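Collagen adhesin protein (PDB 2Z1P) probably binds collagen as a wall-anchored adhesin of Enterococcus faecalis, by the Collagen Hug mechanism, with two beta-sandwich domains captured in this fragment. Local coordinates at residues I19-E24 against S43-Q48; V65-N70 against A167-Q172; N275-N280 against E291-Q296. One frame throughout, in Å; residues are numbered along the deposited sequence.

Overall arrangement
The three contacts follow one another along the chain and along the long axis of this two-domain fragment. Interaction 1 lies at the far end of the Ig-like domain, interaction 2 joins that domain to the collagen-binding domain, and interaction 3 builds an edge of the latter. The centres of interactions 1 and 2 are about 29 Å apart, those of 2 and 3 about 27 Å, and those of 1 and 3 about 46 Å, on opposite sides of the chain's centre. Interactions 1 and 2 share the sheet of strands 20-25, 35-43, 107-116 and 64-66. Because it joins the two domains, interaction 2 probably bears on their relative placement, which matters if they close round collagen.

Interaction 1. Residues I19-E24 against S43-Q48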
loop_
_atom_site.group_PDB
_atom_site.type_symbol
_atom_site.label_atom_id
_atom_site.label_comp_id
_atom_site.label_asym_id
_atom_site.label_seq_id
_atom_site.Cartn_x
_atom_site.Cartn_y
_atom_site.Cartn_z
ATOM N N ILE A 19 16.510 -18.640 19.972
ATOM C CA ILE A 19 15.074 -18.669 19.724
ATOM C C ILE A 19 14.703 -18.239 18.309
ATOM O O ILE A 19 13.959 -18.941 17.622
ATOM C CB ILE A 19 14.325 -17.777 20.744
ATOM C CG1 ILE A 19 14.385 -18.426 22.126
ATOM C CG2 ILE A 19 12.877 -17.585 20.323
ATOM C CD1 ILE A 19 14.392 -17.430 23.270
ATOM N N VAL A 20 15.226 -17.094 17.871
ATOM C CA VAL A 20 14.929 -16.573 16.534
ATOM C C VAL A 20 15.393 -17.523 15.426
ATOM O O VAL A 20 16.585 -17.806 15.304
ATOM C CB VAL A 20 15.592 -15.209 16.323
ATOM C CG1 VAL A 20 14.988 -14.530 15.120
ATOM C CG2 VAL A 20 15.434 -14.364 17.571
ATOM N N ASP A 21 14.449 -18.014 14.626
ATOM C CA ASP A 21 14.760 -18.944 13.541
ATOM C C ASP A 21 15.063 -18.273 12.208
ATOM O O ASP A 21 15.890 -18.761 11.439
ATOM C CB ASP A 21 13.622 -19.942 13.368
ATOM C CG ASP A 21 13.483 -20.857 14.557
ATOM O OD1 ASP A 21 14.134 -21.927 14.582
ATOM O OD2 ASP A 21 12.741 -20.486 15.488
ATOM N N LYS A 22 14.384 -17.165 11.926
ATOM C CA LYS A 22 14.631 -16.426 10.692
ATOM C C LYS A 22 13.803 -15.153 10.571
ATOM O O LYS A 22 12.721 -15.038 11.146
ATOM C CB LYS A 22 14.412 -17.319 9.451
ATOM C CG LYS A 22 12.978 -17.665 9.124
ATOM C CD LYS A 22 12.859 -18.567 7.884
ATOM C CE LYS A 22 13.516 -17.932 6.657
ATOM N NZ LYS A 22 13.353 -18.769 5.428
ATOM N N VAL A 23 14.365 -14.188 9.845
ATOM C CA VAL A 23 13.740 -12.897 9.550
ATOM C C VAL A 23 13.839 -12.840 8.027
ATOM O O VAL A 23 14.848 -12.443 7.457
ATOM C CB VAL A 23 14.498 -11.708 10.211
ATOM C CG1 VAL A 23 15.993 -11.949 10.181
ATOM C CG2 VAL A 23 14.151 -10.406 9.504
ATOM N N GLU A 24 12.764 -13.263 7.384
ATOM C CA GLU A 24 12.695 -13.359 5.947
ATOM C C GLU A 24 11.891 -12.282 5.235
ATOM O O GLU A 24 10.798 -11.901 5.663
ATOM C CB GLU A 24 12.142 -14.743 5.628
ATOM C CG GLU A 24 11.513 -14.937 4.282
ATOM C CD GLU A 24 10.612 -16.156 4.272
ATOM O OE1 GLU A 24 10.174 -16.558 3.176
ATOM O OE2 GLU A 24 10.333 -16.714 5.362
ATOM N N SER A 43 11.166 -20.215 17.488
ATOM C CA SER A 43 10.927 -21.538 18.070
ATOM C C SER A 43 11.623 -21.668 19.421
ATOM O O SER A 43 12.692 -21.089 19.648
ATOM C CB SER A 43 11.460 -22.643 17.147
ATOM O OG SER A 43 10.895 -22.563 15.849
ATOM N N ASP A 44 11.012 -22.429 20.320
ATOM C CA ASP A 44 11.608 -22.638 21.625
ATOM C C ASP A 44 12.639 -23.740 21.422
ATOM O O ASP A 44 12.314 -24.856 20.988
ATOM C CB ASP A 44 10.548 -23.050 22.657
ATOM C CG ASP A 44 10.466 -22.082 23.842
ATOM O OD1 ASP A 44 9.608 -22.295 24.726
ATOM O OD2 ASP A 44 11.254 -21.112 23.893
ATOM N N LYS A 45 13.891 -23.403 21.713
ATOM C CA LYS A 45 14.995 -24.335 21.559
ATOM C C LYS A 45 15.424 -24.914 22.919
ATOM O O LYS A 45 15.194 -24.307 23.974
ATOM C CB LYS A 45 16.166 -23.631 20.846
ATOM C CG LYS A 45 16.576 -24.288 19.521
ATOM C CD LYS A 45 15.383 -24.504 18.576
ATOM C CE LYS A 45 15.255 -23.408 17.517
ATOM N NZ LYS A 45 15.087 -22.031 18.078
ATOM N N GLU A 46 16.026 -26.099 22.878
ATOM C CA GLU A 46 16.464 -26.795 24.076
ATOM C C GLU A 46 17.329 -25.929 24.983
ATOM O O GLU A 46 16.950 -25.648 26.127
ATOM C CB GLU A 46 17.201 -28.078 23.682
ATOM C CG GLU A 46 16.275 -29.141 23.080
ATOM C CD GLU A 46 16.987 -30.440 22.730
ATOM O OE1 GLU A 46 17.761 -30.461 21.752
ATOM O OE2 GLU A 46 16.773 -31.446 23.436
ATOM N N ASN A 47 18.475 -25.498 24.463
ATOM C CA ASN A 47 19.422 -24.670 25.216
ATOM C C ASN A 47 18.823 -23.419 25.874
ATOM O O ASN A 47 19.305 -22.975 26.915
ATOM C CB ASN A 47 20.602 -24.271 24.312
ATOM C CG ASN A 47 20.175 -23.443 23.114
ATOM O OD1 ASN A 47 20.100 -22.211 23.187
ATOM N ND2 ASN A 47 19.891 -24.116 22.000
ATOM N N GLN A 48 17.786 -22.840 25.276
ATOM C CA GLN A 48 17.162 -21.652 25.852
ATOM C C GLN A 48 15.727 -21.507 25.355
ATOM O O GLN A 48 15.467 -21.500 24.149
ATOM C CB GLN A 48 17.976 -20.388 25.518
ATOM C CG GLN A 48 17.331 -19.079 25.985
ATOM C CD GLN A 48 18.117 -17.836 25.565
ATOM O OE1 GLN A 48 17.699 -16.706 25.835
ATOM N NE2 GLN A 48 19.259 -18.039 24.901
#
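Where the edge strand 20-25 of the Ig-like domain begins, beside a classic beta bulge in which Asp21 and Lys22 both face Ser41, Ile19 and Asp21 meet Ser43, the last residue of the neighbouring antiparallel strand 35-43, and Lys45 of the loop that follows. The pairing of the two strands finishes here with Ser43 N donating to Ile19 O over 3.1 Å, almost straight at 176°.

Side chains then take over. Asp21 points toward the loop, and Ser43 OG donates to Asp21 OD2 at 2.8 Å, reaching it from above the carboxylate plane, 54° out of it. A serine suits the place because its short side chain brings OG to Asp21 OD2 while its N-H is used on Ile19 O. Asp21 OD2 also lies 2.9 Å from Ile19 O, a pair of acceptors whose closeness is probably eased by the donors and positive charge nearby.

That charge is Lys45, whose chain approaches Asp21 from the opposite direction. Bends at chi2, chi3 and chi4 curl it back, bringing Lys45 NZ within 3.0 Å of Ser43 O, from above that carbonyl's plane. The ammonium also bonds Ser18 O and, weakly, Ile19 O. Its salt bridge to Asp21 OD1 is long, with Lys45 NZ 3.6 Å away. A long, flexible lysine can thus gather backbone oxygens of both chain segments, and it probably offsets part of the aspartate's charge.

Ile19 supplies the apolar part, being buried against Phe42 and Leu14. Both its branches lie near Ser43 O: CG2, set anti to Ile19 N with CG1 beside that nitrogen (chi1 -70°), is 3.6 Å from Ser43 O, while Ile19 CG1 also comes within 3.8 Å of Gln48 O.

Interaction 2. Residues V65-N70 against A167-Q172; sequences VGMTEN and AGESNQ
At the boundary between the Ig-like and collagen-binding domains, Glu169, in a type I beta turn from Gly168 to Asn171, lies against Met67 and Thr68 of the chain leaving strand 64-66. The turn links strands 160-166 and 172-179 of the collagen-binding domain, whereas strand 64-66 belongs to the Ig-like domain, so the contact joins the two, consistent with a Collagen Hug in which two domains enclose the ligand.

Packing is carried by the aliphatic part of Glu169. With CG anti to the carbonyl carbon, beside N (chi1 -61°), Glu169 CG touches Met67 CB at 3.7 Å and Thr68 O at 3.2 Å. Met67 SD passes 4.4 Å from Gly168 CA, where the positive phi of 93° suits a glycine. At the other end, the amide of Asn70 lies against the turn, Asn70 ND2 coming 3.1 Å from Ser170 CA.

The charged end of Glu169 looks to lysines of the Ig-like domain: OE2 pairs with Lys115 and OE1 with Lys89. A glutamate suits the place, since its methylenes pack while its carboxylate reaches these charges.

One water adds a bridge: it donates to Gly66 O at 2.8 Å and, weakly, to Glu169 OE1 at 2.7 Å, while accepting from Thr68 N at 3.1 Å. Thr68 also braces its own loop: OG1 donates to Glu69 O at 3.0 Å, in the carbonyl plane and on a lone pair.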
loop_
_atom_site.group_PDB
_atom_site.type_symbol
_atom_site.label_atom_id
_atom_site.label_comp_id
_atom_site.label_asym_id
_atom_site.label_seq_id
_atom_site.Cartn_x
_atom_site.Cartn_y
_atom_site.Cartn_z
ATOM N N VAL A 65 12.736 1.996 7.015
ATOM C CA VAL A 65 11.934 2.473 8.123
ATOM C C VAL A 65 10.709 1.616 8.365
ATOM O O VAL A 65 9.957 1.346 7.433
ATOM C CB VAL A 65 11.453 3.882 7.858
ATOM C CG1 VAL A 65 10.652 4.372 9.046
ATOM C CG2 VAL A 65 12.647 4.786 7.560
ATOM N N GLY A 66 10.509 1.194 9.613
ATOM C CA GLY A 66 9.348 0.377 9.945
ATOM C C GLY A 66 8.141 1.291 9.940
ATOM O O GLY A 66 8.267 2.465 10.256
ATOM N N MET A 67 6.970 0.784 9.592
ATOM C CA MET A 67 5.798 1.649 9.551
ATOM C C MET A 67 4.886 1.523 10.766
ATOM O O MET A 67 4.255 0.486 10.990
ATOM C CB MET A 67 5.004 1.392 8.270
ATOM C CG MET A 67 5.790 1.665 6.998
ATOM S SD MET A 67 4.827 1.369 5.505
ATOM C CE MET A 67 4.870 -0.463 5.418
ATOM N N THR A 68 4.824 2.607 11.536
ATOM C CA THR A 68 4.013 2.688 12.745
ATOM C C THR A 68 2.579 3.062 12.387
ATOM O O THR A 68 2.094 2.721 11.313
ATOM C CB THR A 68 4.573 3.766 13.688
ATOM O OG1 THR A 68 4.382 5.064 13.102
ATOM C CG2 THR A 68 6.062 3.534 13.925
ATOM N N GLU A 69 1.912 3.760 13.302
ATOM C CA GLU A 69 0.546 4.224 13.089
ATOM C C GLU A 69 0.652 5.654 12.584
ATOM O O GLU A 69 1.723 6.256 12.642
ATOM C CB GLU A 69 -0.244 4.213 14.396
ATOM C CG GLU A 69 -0.608 2.842 14.908
ATOM C CD GLU A 69 -1.504 2.091 13.953
ATOM O OE1 GLU A 69 -2.057 2.736 13.029
ATOM O OE2 GLU A 69 -1.665 0.859 14.129
ATOM N N ASN A 70 -0.454 6.196 12.084
ATOM C CA ASN A 70 -0.470 7.563 11.579
ATOM C C ASN A 70 -0.017 8.474 12.727
ATOM O O ASN A 70 0.685 9.472 12.520
ATOM C CB ASN A 70 -1.890 7.934 11.131
ATOM C CG ASN A 70 -1.915 8.770 9.856
ATOM O OD1 ASN A 70 -1.284 9.825 9.768
ATOM N ND2 ASN A 70 -2.660 8.302 8.863
ATOM N N ALA A 167 -1.359 3.964 1.409
ATOM C CA ALA A 167 -1.203 5.264 2.048
ATOM C C ALA A 167 -0.098 5.227 3.089
ATOM O O ALA A 167 0.314 6.266 3.602
ATOM C CB ALA A 167 -2.508 5.676 2.703
ATOM N N GLY A 168 0.379 4.023 3.393
ATOM C CA GLY A 168 1.424 3.854 4.386
ATOM C C GLY A 168 0.853 3.583 5.772
ATOM O O GLY A 168 0.109 2.611 5.990
ATOM N N GLU A 169 1.198 4.459 6.713
ATOM C CA GLU A 169 0.750 4.362 8.102
ATOM C C GLU A 169 -0.694 4.870 8.277
ATOM O O GLU A 169 -1.236 4.879 9.383
ATOM C CB GLU A 169 1.737 5.140 8.991
ATOM C CG GLU A 169 3.174 4.576 8.920
ATOM C CD GLU A 169 4.258 5.626 8.629
ATOM O OE1 GLU A 169 4.696 6.337 9.566
ATOM O OE2 GLU A 169 4.676 5.745 7.454
ATOM N N SER A 170 -1.307 5.270 7.162
ATOM C CA SER A 170 -2.677 5.779 7.136
ATOM C C SER A 170 -3.648 4.623 7.187
ATOM O O SER A 170 -4.781 4.778 7.633
ATOM C CB SER A 170 -2.953 6.554 5.838
ATOM O OG SER A 170 -2.122 7.688 5.688
ATOM N N ASN A 171 -3.198 3.468 6.705
ATOM C CA ASN A 171 -4.028 2.275 6.649
ATOM C C ASN A 171 -5.101 2.525 5.593
ATOM O O ASN A 171 -6.264 2.171 5.764
ATOM C CB ASN A 171 -4.642 2.001 8.021
ATOM C CG ASN A 171 -3.587 1.675 9.068
ATOM O OD1 ASN A 171 -3.764 1.935 10.262
ATOM N ND2 ASN A 171 -2.482 1.094 8.621
ATOM N N GLN A 172 -4.675 3.149 4.499
ATOM C CA GLN A 172 -5.554 3.471 3.387
ATOM C C GLN A 172 -4.908 3.004 2.109
ATOM O O GLN A 172 -3.744 2.619 2.095
ATOM C CB GLN A 172 -5.747 4.974 3.261
ATOM C CG GLN A 172 -6.295 5.667 4.479
ATOM C CD GLN A 172 -6.347 7.176 4.289
ATOM O OE1 GLN A 172 -5.317 7.823 4.069
ATOM N NE2 GLN A 172 -7.546 7.743 4.370
HETATM O O HOH W 1 6.721 4.753 10.342
#

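Interaction 3. Residues N275-N280 against E291-Q296; sequences NSYDIN and EKNTSQ
Asp278 and Lys292 form a salt bridge across the beta hairpin of strands 272-281 and 289-298 in the collagen-binding domain, with Lys292 NZ 3.1 Å from Asp278 OD1. The two side chains run side by side from a non-hydrogen-bonded pair of the antiparallel strands, while Asp278 OD2 accepts a bond from Asn290. On the same face lies another non-hydrogen-bonded pair, CA atoms 4.0 Å apart, whose short hydroxyls Ser276 OG and Thr294 OG1 share a hydrogen bond of 2.6 Å, either donating.

Backbone bonds join the alternate pairs. Ile279 N meets Glu291 O at 2.6 Å, nearly along the C=O axis, and Ser295 N reaches Asn275 O at 2.7 Å.

The other face carries Asn275, Tyr277 and Ile279. Buried Asn275 has its amide held by Asp194 and Lys162, while Ile279 packs on Ile190, Ile192 and Phe160, as a branched apolar residue should inside a sandwich. Tyr277, its CG placed between backbone N and carbonyl carbon (chi1 70°), folds its ring over strand 289-298, with Asn293 N 3.9 Å above the ring centre; Phe160 adds an edge-to-face stack. At the tip a water takes the proton of Tyr277 OH at 2.7 Å and donates to Glu291 OE2.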
loop_
_atom_site.group_PDB
_atom_site.type_symbol
_atom_site.label_atom_id
_atom_site.label_comp_id
_atom_site.label_asym_id
_atom_site.label_seq_id
_atom_site.Cartn_x
_atom_site.Cartn_y
_atom_site.Cartn_z
ATOM N N ASN A 275 -9.337 -2.927 -7.500
ATOM C CA ASN A 275 -10.330 -1.995 -7.986
ATOM C C ASN A 275 -10.495 -2.236 -9.480
ATOM O O ASN A 275 -9.530 -2.247 -10.228
ATOM C CB ASN A 275 -9.922 -0.558 -7.684
ATOM C CG ASN A 275 -11.072 0.419 -7.864
ATOM O OD1 ASN A 275 -11.068 1.512 -7.311
ATOM N ND2 ASN A 275 -12.060 0.023 -8.645
ATOM N N SER A 276 -11.731 -2.468 -9.896
ATOM C CA SER A 276 -12.022 -2.744 -11.286
ATOM C C SER A 276 -12.822 -1.616 -11.907
ATOM O O SER A 276 -13.560 -0.911 -11.216
ATOM C CB SER A 276 -12.795 -4.043 -11.372
ATOM O OG SER A 276 -12.100 -5.035 -10.644
ATOM N N TYR A 277 -12.685 -1.445 -13.217
ATOM C CA TYR A 277 -13.400 -0.373 -13.889
ATOM C C TYR A 277 -13.875 -0.783 -15.266
ATOM O O TYR A 277 -13.314 -1.682 -15.887
ATOM C CB TYR A 277 -12.483 0.849 -14.034
ATOM C CG TYR A 277 -11.363 0.645 -15.030
ATOM C CD1 TYR A 277 -11.604 0.698 -16.405
ATOM C CD2 TYR A 277 -10.089 0.319 -14.603
ATOM C CE1 TYR A 277 -10.604 0.425 -17.325
ATOM C CE2 TYR A 277 -9.080 0.043 -15.515
ATOM C CZ TYR A 277 -9.342 0.094 -16.875
ATOM O OH TYR A 277 -8.340 -0.199 -17.774
ATOM N N ASP A 278 -14.919 -0.117 -15.737
ATOM C CA ASP A 278 -15.416 -0.364 -17.079
ATOM C C ASP A 278 -15.545 1.023 -17.675
ATOM O O ASP A 278 -16.310 1.857 -17.185
ATOM C CB ASP A 278 -16.773 -1.057 -17.074
ATOM C CG ASP A 278 -17.160 -1.562 -18.449
ATOM O OD1 ASP A 278 -17.356 -2.784 -18.596
ATOM O OD2 ASP A 278 -17.255 -0.743 -19.388
ATOM N N ILE A 279 -14.781 1.276 -18.728
ATOM C CA ILE A 279 -14.804 2.587 -19.343
ATOM C C ILE A 279 -15.252 2.564 -20.793
ATOM O O ILE A 279 -14.922 1.664 -21.565
ATOM C CB ILE A 279 -13.412 3.255 -19.243
ATOM C CG1 ILE A 279 -13.539 4.765 -19.398
ATOM C CG2 ILE A 279 -12.492 2.703 -20.310
ATOM C CD1 ILE A 279 -12.264 5.525 -19.101
ATOM N N ASN A 280 -16.033 3.578 -21.133
ATOM C CA ASN A 280 -16.544 3.775 -22.473
ATOM C C ASN A 280 -16.131 5.183 -22.868
ATOM O O ASN A 280 -16.340 6.140 -22.114
ATOM C CB ASN A 280 -18.062 3.625 -22.482
ATOM C CG ASN A 280 -18.499 2.171 -22.464
ATOM O OD1 ASN A 280 -18.284 1.431 -23.435
ATOM N ND2 ASN A 280 -19.106 1.750 -21.356
ATOM N N GLU A 291 -13.287 -0.688 -22.550
ATOM C CA GLU A 291 -12.213 -1.327 -21.830
ATOM C C GLU A 291 -12.562 -1.440 -20.364
ATOM O O GLU A 291 -13.290 -0.619 -19.813
ATOM C CB GLU A 291 -10.931 -0.522 -21.980
ATOM C CG GLU A 291 -10.413 -0.471 -23.388
ATOM C CD GLU A 291 -9.211 0.426 -23.510
ATOM O OE1 GLU A 291 -8.624 0.486 -24.614
ATOM O OE2 GLU A 291 -8.862 1.073 -22.495
ATOM N N LYS A 292 -12.034 -2.483 -19.746
ATOM C CA LYS A 292 -12.253 -2.726 -18.342
ATOM C C LYS A 292 -10.998 -3.443 -17.853
ATOM O O LYS A 292 -10.195 -3.915 -18.656
ATOM C CB LYS A 292 -13.500 -3.592 -18.152
ATOM C CG LYS A 292 -13.419 -4.934 -18.834
ATOM C CD LYS A 292 -14.795 -5.511 -19.082
ATOM C CE LYS A 292 -15.562 -4.681 -20.102
ATOM N NZ LYS A 292 -16.919 -5.237 -20.397
ATOM N N ASN A 293 -10.823 -3.511 -16.538
ATOM C CA ASN A 293 -9.665 -4.170 -15.977
ATOM C C ASN A 293 -9.723 -4.052 -14.474
ATOM O O ASN A 293 -10.576 -3.345 -13.936
ATOM C CB ASN A 293 -8.395 -3.519 -16.514
ATOM C CG ASN A 293 -7.149 -4.280 -16.140
ATOM O OD1 ASN A 293 -7.153 -5.504 -16.095
ATOM N ND2 ASN A 293 -6.067 -3.560 -15.888
ATOM N N THR A 294 -8.812 -4.755 -13.808
ATOM C CA THR A 294 -8.722 -4.751 -12.352
ATOM C C THR A 294 -7.310 -4.408 -11.913
ATOM O O THR A 294 -6.361 -5.094 -12.280
ATOM C CB THR A 294 -9.065 -6.124 -11.769
ATOM O OG1 THR A 294 -10.427 -6.439 -12.057
ATOM C CG2 THR A 294 -8.864 -6.131 -10.267
ATOM N N SER A 295 -7.175 -3.348 -11.124
ATOM C CA SER A 295 -5.875 -2.921 -10.628
ATOM C C SER A 295 -5.587 -3.605 -9.324
ATOM O O SER A 295 -6.486 -3.838 -8.523
ATOM C CB SER A 295 -5.843 -1.415 -10.396
ATOM O OG SER A 295 -5.766 -0.723 -11.622
ATOM N N GLN A 296 -4.319 -3.909 -9.104
ATOM C CA GLN A 296 -3.914 -4.559 -7.873
ATOM C C GLN A 296 -2.975 -3.670 -7.077
ATOM O O GLN A 296 -2.299 -2.804 -7.631
ATOM C CB GLN A 296 -3.198 -5.864 -8.191
ATOM C CG GLN A 296 -4.044 -6.869 -8.923
ATOM C CD GLN A 296 -4.358 -8.070 -8.067
ATOM O OE1 GLN A 296 -4.939 -9.041 -8.543
ATOM N NE2 GLN A 296 -3.976 -8.014 -6.795
HETATM O O HOH W 2 -8.519 1.346 -20.020
#